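Local coordinates for virulence protein vsdE (Salmonella enterica, PDB 5LQ6) that acts as a secreted effector and cysteine hydrolase that suppresses host immune responses and contributes to Salmonella virulence, at residues Leu83-His88 against Asp92-Lys97; Val170-Ser173 against Pro179-Gln182. The protein carries 4 engineered substitutions. One frame throughout, in Å; residues are numbered along the deposited sequence. Where two conformers were deposited one is given.

Interaction 1 (Leu83-His88 against Asp92-Lys97)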
# COMPACT_ATOMS: atom_id res chain seq x y z
N LEU A 83 -5.40 -2.06 -1.14
CA LEU A 83 -5.79 -0.67 -0.99
C LEU A 83 -5.29 0.15 -2.14
O LEU A 83 -5.97 1.03 -2.65
CB LEU A 83 -5.27 -0.14 0.35
CG LEU A 83 -5.65 1.30 0.69
CD1 LEU A 83 -7.15 1.50 0.63
CD2 LEU A 83 -5.10 1.68 2.07
N HIS A 84 -4.03 -0.05 -2.56
CA HIS A 84 -3.49 0.67 -3.70
C HIS A 84 -4.30 0.48 -4.98
O HIS A 84 -4.53 1.41 -5.74
CB HIS A 84 -2.03 0.27 -3.89
CG HIS A 84 -1.28 1.09 -4.88
ND1 HIS A 84 -0.87 2.37 -4.62
CD2 HIS A 84 -0.80 0.79 -6.10
CE1 HIS A 84 -0.24 2.86 -5.66
NE2 HIS A 84 -0.15 1.91 -6.57
N TYR A 85 -4.65 -0.76 -5.21
CA TYR A 85 -5.50 -1.09 -6.35
C TYR A 85 -6.85 -0.39 -6.28
O TYR A 85 -7.30 0.18 -7.27
CB TYR A 85 -5.69 -2.60 -6.42
CG TYR A 85 -6.58 -3.13 -7.53
CD1 TYR A 85 -7.93 -3.20 -7.39
CD2 TYR A 85 -6.00 -3.54 -8.70
CE1 TYR A 85 -8.72 -3.74 -8.42
CE2 TYR A 85 -6.78 -4.10 -9.73
CZ TYR A 85 -8.13 -4.16 -9.55
OH TYR A 85 -8.96 -4.68 -10.59
N ASN A 86 -7.51 -0.45 -5.14
CA ASN A 86 -8.82 0.19 -4.94
C ASN A 86 -8.71 1.71 -5.14
O ASN A 86 -9.55 2.33 -5.79
CB ASN A 86 -9.38 -0.12 -3.55
CG ASN A 86 -9.78 -1.58 -3.39
OD1 ASN A 86 -9.78 -2.32 -4.39
ND2 ASN A 86 -10.04 -1.99 -2.20
N ILE A 87 -7.66 2.33 -4.61
CA ILE A 87 -7.49 3.74 -4.81
C ILE A 87 -7.33 4.06 -6.29
O ILE A 87 -7.97 5.00 -6.81
CB ILE A 87 -6.27 4.27 -4.00
CG1 ILE A 87 -6.58 4.24 -2.53
CG2 ILE A 87 -5.87 5.68 -4.46
CD1 ILE A 87 -5.34 4.34 -1.66
N HIS A 88 -6.52 3.27 -7.01
CA HIS A 88 -6.29 3.51 -8.41
C HIS A 88 -7.63 3.50 -9.20
O HIS A 88 -7.81 4.31 -10.09
CB HIS A 88 -5.34 2.46 -8.97
CG HIS A 88 -5.03 2.67 -10.41
ND1 HIS A 88 -4.07 3.56 -10.83
CD2 HIS A 88 -5.57 2.12 -11.53
CE1 HIS A 88 -4.02 3.55 -12.16
NE2 HIS A 88 -4.93 2.70 -12.60
N ASP A 92 -14.07 0.30 -4.17
CA ASP A 92 -13.82 -0.73 -3.18
C ASP A 92 -13.99 -2.11 -3.81
O ASP A 92 -15.09 -2.65 -3.83
CB ASP A 92 -14.70 -0.62 -1.93
CG ASP A 92 -14.33 0.55 -1.05
OD1 ASP A 92 -13.14 0.93 -0.97
OD2 ASP A 92 -15.24 1.12 -0.39
N ILE A 93 -12.92 -2.66 -4.37
CA ILE A 93 -12.97 -3.95 -5.15
C ILE A 93 -12.31 -5.08 -4.43
O ILE A 93 -12.91 -6.11 -4.19
CB ILE A 93 -12.38 -3.78 -6.54
CG1 ILE A 93 -13.16 -2.74 -7.33
CG2 ILE A 93 -12.29 -5.13 -7.28
CD1 ILE A 93 -12.47 -2.24 -8.56
N LEU A 94 -11.03 -4.90 -4.02
CA LEU A 94 -10.29 -5.94 -3.36
C LEU A 94 -10.26 -5.79 -1.85
O LEU A 94 -10.19 -4.67 -1.34
CB LEU A 94 -8.85 -5.94 -3.87
CG LEU A 94 -8.61 -6.05 -5.36
CD1 LEU A 94 -7.11 -6.12 -5.62
CD2 LEU A 94 -9.26 -7.31 -5.94
N SER A 95 -10.31 -6.91 -1.14
CA SER A 95 -10.19 -6.92 0.30
C SER A 95 -9.59 -8.23 0.75
O SER A 95 -9.54 -9.18 -0.04
CB SER A 95 -11.52 -6.63 0.98
OG SER A 95 -12.47 -7.65 0.72
N SER A 96 -9.11 -8.27 1.98
CA SER A 96 -8.61 -9.46 2.57
C SER A 96 -9.66 -9.99 3.57
O SER A 96 -10.22 -9.22 4.38
CB SER A 96 -7.29 -9.23 3.25
OG SER A 96 -6.89 -10.42 3.92
N LYS A 97 -9.94 -11.28 3.48
CA LYS A 97 -10.79 -11.96 4.48
C LYS A 97 -9.98 -13.02 5.19
O LYS A 97 -9.08 -12.69 5.96
CB LYS A 97 -12.02 -12.56 3.81
CG LYS A 97 -11.75 -13.69 2.84
CD LYS A 97 -13.01 -14.04 2.07
CE LYS A 97 -12.71 -14.77 0.77
NZ LYS A 97 -13.98 -15.08 0.04
O HOH W 1 -10.54 0.15 -0.39
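The carboxamide of Asn-86, on the helix, meets the backbone of Leu-94 with both of its ends. Its OD1 accepts the N-H of Leu-94 at 2.9 Å, an almost straight bond (176°) that lies in the carbonyl plane on a lone pair, while its ND2 gives a hydrogen to the O of Leu-94 at 2.8 Å, nearly within its own amide plane. Asparagine suits this place because one flat group offers an acceptor and a donor spaced to match the N-H and C=O of a single residue. A second, weak bond reaches OD1 from Ile-93 N at 3.2 Å. The other hydrogen of ND2 goes to a water, 2.8 Å away, which in turn donates to OD1 of Asp-92, whose OD2 is hydrogen-bonded to Tyr-49 OH.

One helical position earlier, the ring of Tyr-85 swings out with CG anti to the backbone N (chi1 179°) and crosses the Leu-94 side chain at about a right angle. Leu-94 CD1 sits over one face, 3.9 Å from the ring centroid, as a CH-pi contact. Ile-93 CG2 comes instead to the rim, 4.0 Å from Tyr-85 CE1, and the ring hydroxyl is hydrogen-bonded to Ser-11 OG.

Strand 94-96 pairs with strand 39-41, so the contact joins helix 76-89 to that small antiparallel sheet. Two in-plane bonds on opposite ends of the amide fix its rotation, and the backbone N and O of buried Leu-94, at the start of the strand, are both satisfied by this one side chain.

Interaction 2 (Val170-Ser173 against Pro179-Gln182). Engineered in segment 170-173: Ser-173 (natural residue Cys).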
# COMPACT_ATOMS: atom_id res chain seq x y z
N VAL A 170 -1.12 8.63 0.45
CA VAL A 170 -1.88 9.33 -0.56
C VAL A 170 -1.79 10.82 -0.32
O VAL A 170 -1.92 11.28 0.80
CB VAL A 170 -3.34 8.89 -0.60
CG1 VAL A 170 -4.20 9.66 -1.60
CG2 VAL A 170 -3.48 7.40 -0.92
N VAL A 171 -1.58 11.56 -1.39
CA VAL A 171 -1.60 13.04 -1.32
C VAL A 171 -3.04 13.52 -1.39
O VAL A 171 -3.80 13.15 -2.31
CB VAL A 171 -0.77 13.65 -2.47
CG1 VAL A 171 -0.86 15.17 -2.44
CG2 VAL A 171 0.66 13.18 -2.43
N ILE A 172 -3.41 14.29 -0.38
CA ILE A 172 -4.75 14.85 -0.24
C ILE A 172 -4.68 16.33 -0.56
O ILE A 172 -3.87 17.04 0.01
CB ILE A 172 -5.33 14.66 1.17
CG1 ILE A 172 -5.35 13.17 1.53
CG2 ILE A 172 -6.73 15.29 1.25
CD1 ILE A 172 -5.95 12.86 2.89
N SER A 173 -5.57 16.76 -1.46
CA SER A 173 -5.69 18.17 -1.84
C SER A 173 -7.06 18.70 -1.45
O SER A 173 -8.06 18.40 -2.11
CB SER A 173 -5.45 18.29 -3.35
OG SER A 173 -4.11 17.97 -3.63
N PRO A 179 -1.32 20.69 -0.72
CA PRO A 179 -1.42 19.21 -0.69
C PRO A 179 -0.57 18.66 0.45
O PRO A 179 0.52 19.20 0.76
CB PRO A 179 -0.85 18.81 -2.04
CG PRO A 179 -1.21 19.98 -2.96
CD PRO A 179 -1.04 21.20 -2.08
N TYR A 180 -1.06 17.60 1.09
CA TYR A 180 -0.33 16.97 2.15
C TYR A 180 -0.36 15.48 1.98
O TYR A 180 -1.27 14.91 1.36
CB TYR A 180 -0.86 17.38 3.54
CG TYR A 180 -2.25 16.95 3.86
CD1 TYR A 180 -2.51 15.71 4.44
CD2 TYR A 180 -3.33 17.77 3.64
CE1 TYR A 180 -3.77 15.30 4.73
CE2 TYR A 180 -4.62 17.36 3.92
CZ TYR A 180 -4.86 16.14 4.52
OH TYR A 180 -6.13 15.75 4.85
N VAL A 181 0.66 14.81 2.55
CA VAL A 181 0.70 13.35 2.52
C VAL A 181 -0.07 12.77 3.71
O VAL A 181 0.20 13.12 4.85
CB VAL A 181 2.15 12.84 2.60
CG1 VAL A 181 2.22 11.32 2.59
CG2 VAL A 181 2.93 13.39 1.44
N GLN A 182 -1.06 11.93 3.39
CA GLN A 182 -1.71 11.13 4.39
C GLN A 182 -1.17 9.71 4.35
O GLN A 182 -1.43 8.98 3.39
CB GLN A 182 -3.21 11.14 4.21
CG GLN A 182 -3.98 10.34 5.23
CD GLN A 182 -3.86 10.92 6.61
OE1 GLN A 182 -4.31 12.08 6.83
NE2 GLN A 182 -3.16 10.24 7.51
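Ile-172 lies over one face of the Tyr-180 ring, its CB 4.0 Å from the ring centroid and 22° off the normal, and this is the tight part of the contact. Tyr-180 CG stands between its own backbone N and carbonyl carbon (chi1 64°), which lays the ring under the isoleucine. In the conformer described, the two branches of Ile-172 spread along the ring toward the phenol end, with CD1 3.5 Å from Tyr-180 OH. The same CD1 touches CB of Gln-182 at 3.5 Å, the two side chains running side by side. A beta-branched residue with a long arm is apt here, since one branch point can meet an aromatic face while the arm reaches the next pair. Helix 55-65 packs on this side, where Arg-55 NE is hydrogen-bonded to OE1 of Gln-182; OE2 of Glu-174 is hydrogen-bonded to the tyrosine hydroxyl.

The backbone beneath is that of a beta hairpin, strands 163-172 and 180-184, at one edge of the four-stranded antiparallel sheet of a protein whose family belongs to the CA clan of papain-like cysteine peptidases. Val-170 with Gln-182 and Ile-172 with Tyr-180 are hydrogen-bonded pairs, each with two bonds, such as Ile-172 N to Tyr-180 O at 2.8 Å; Val-171 with Val-181 is the non-hydrogen-bonded pair between them.

On the valine face the touch across the strands is looser, with CG2 of Val-171 and CG2 of Val-181 4.5 Å apart, and both lean on helix 129-143. Toward the partly exposed turn end, Pro-179 meets Val-171 through CB to CG1 at 3.7 Å, and OG of the engineered Ser-173 is hydrogen-bonded to Tyr-140 OH.

How the interactions relate
From the N terminus, interaction 1 comes first: helix 76-89 runs toward its end, three residues, the first still helical, separate the segments, and 92-97 comes back against the helix, closing a short loop. The chain then passes helices 108-116 and 129-143 and strand 147-157 before interaction 2, where 170-173 and 179-182 close the hairpin, with five residues between the two segments. The two loops are in series, neither nesting nor crossing. The first ties helix 76-89 to the small sheet with strand 39-41, the second forms an edge of the four-stranded sheet. They touch where Ile-87 CD1 packs on Val-170 CG2 at 3.7 Å, joining helix and sheet.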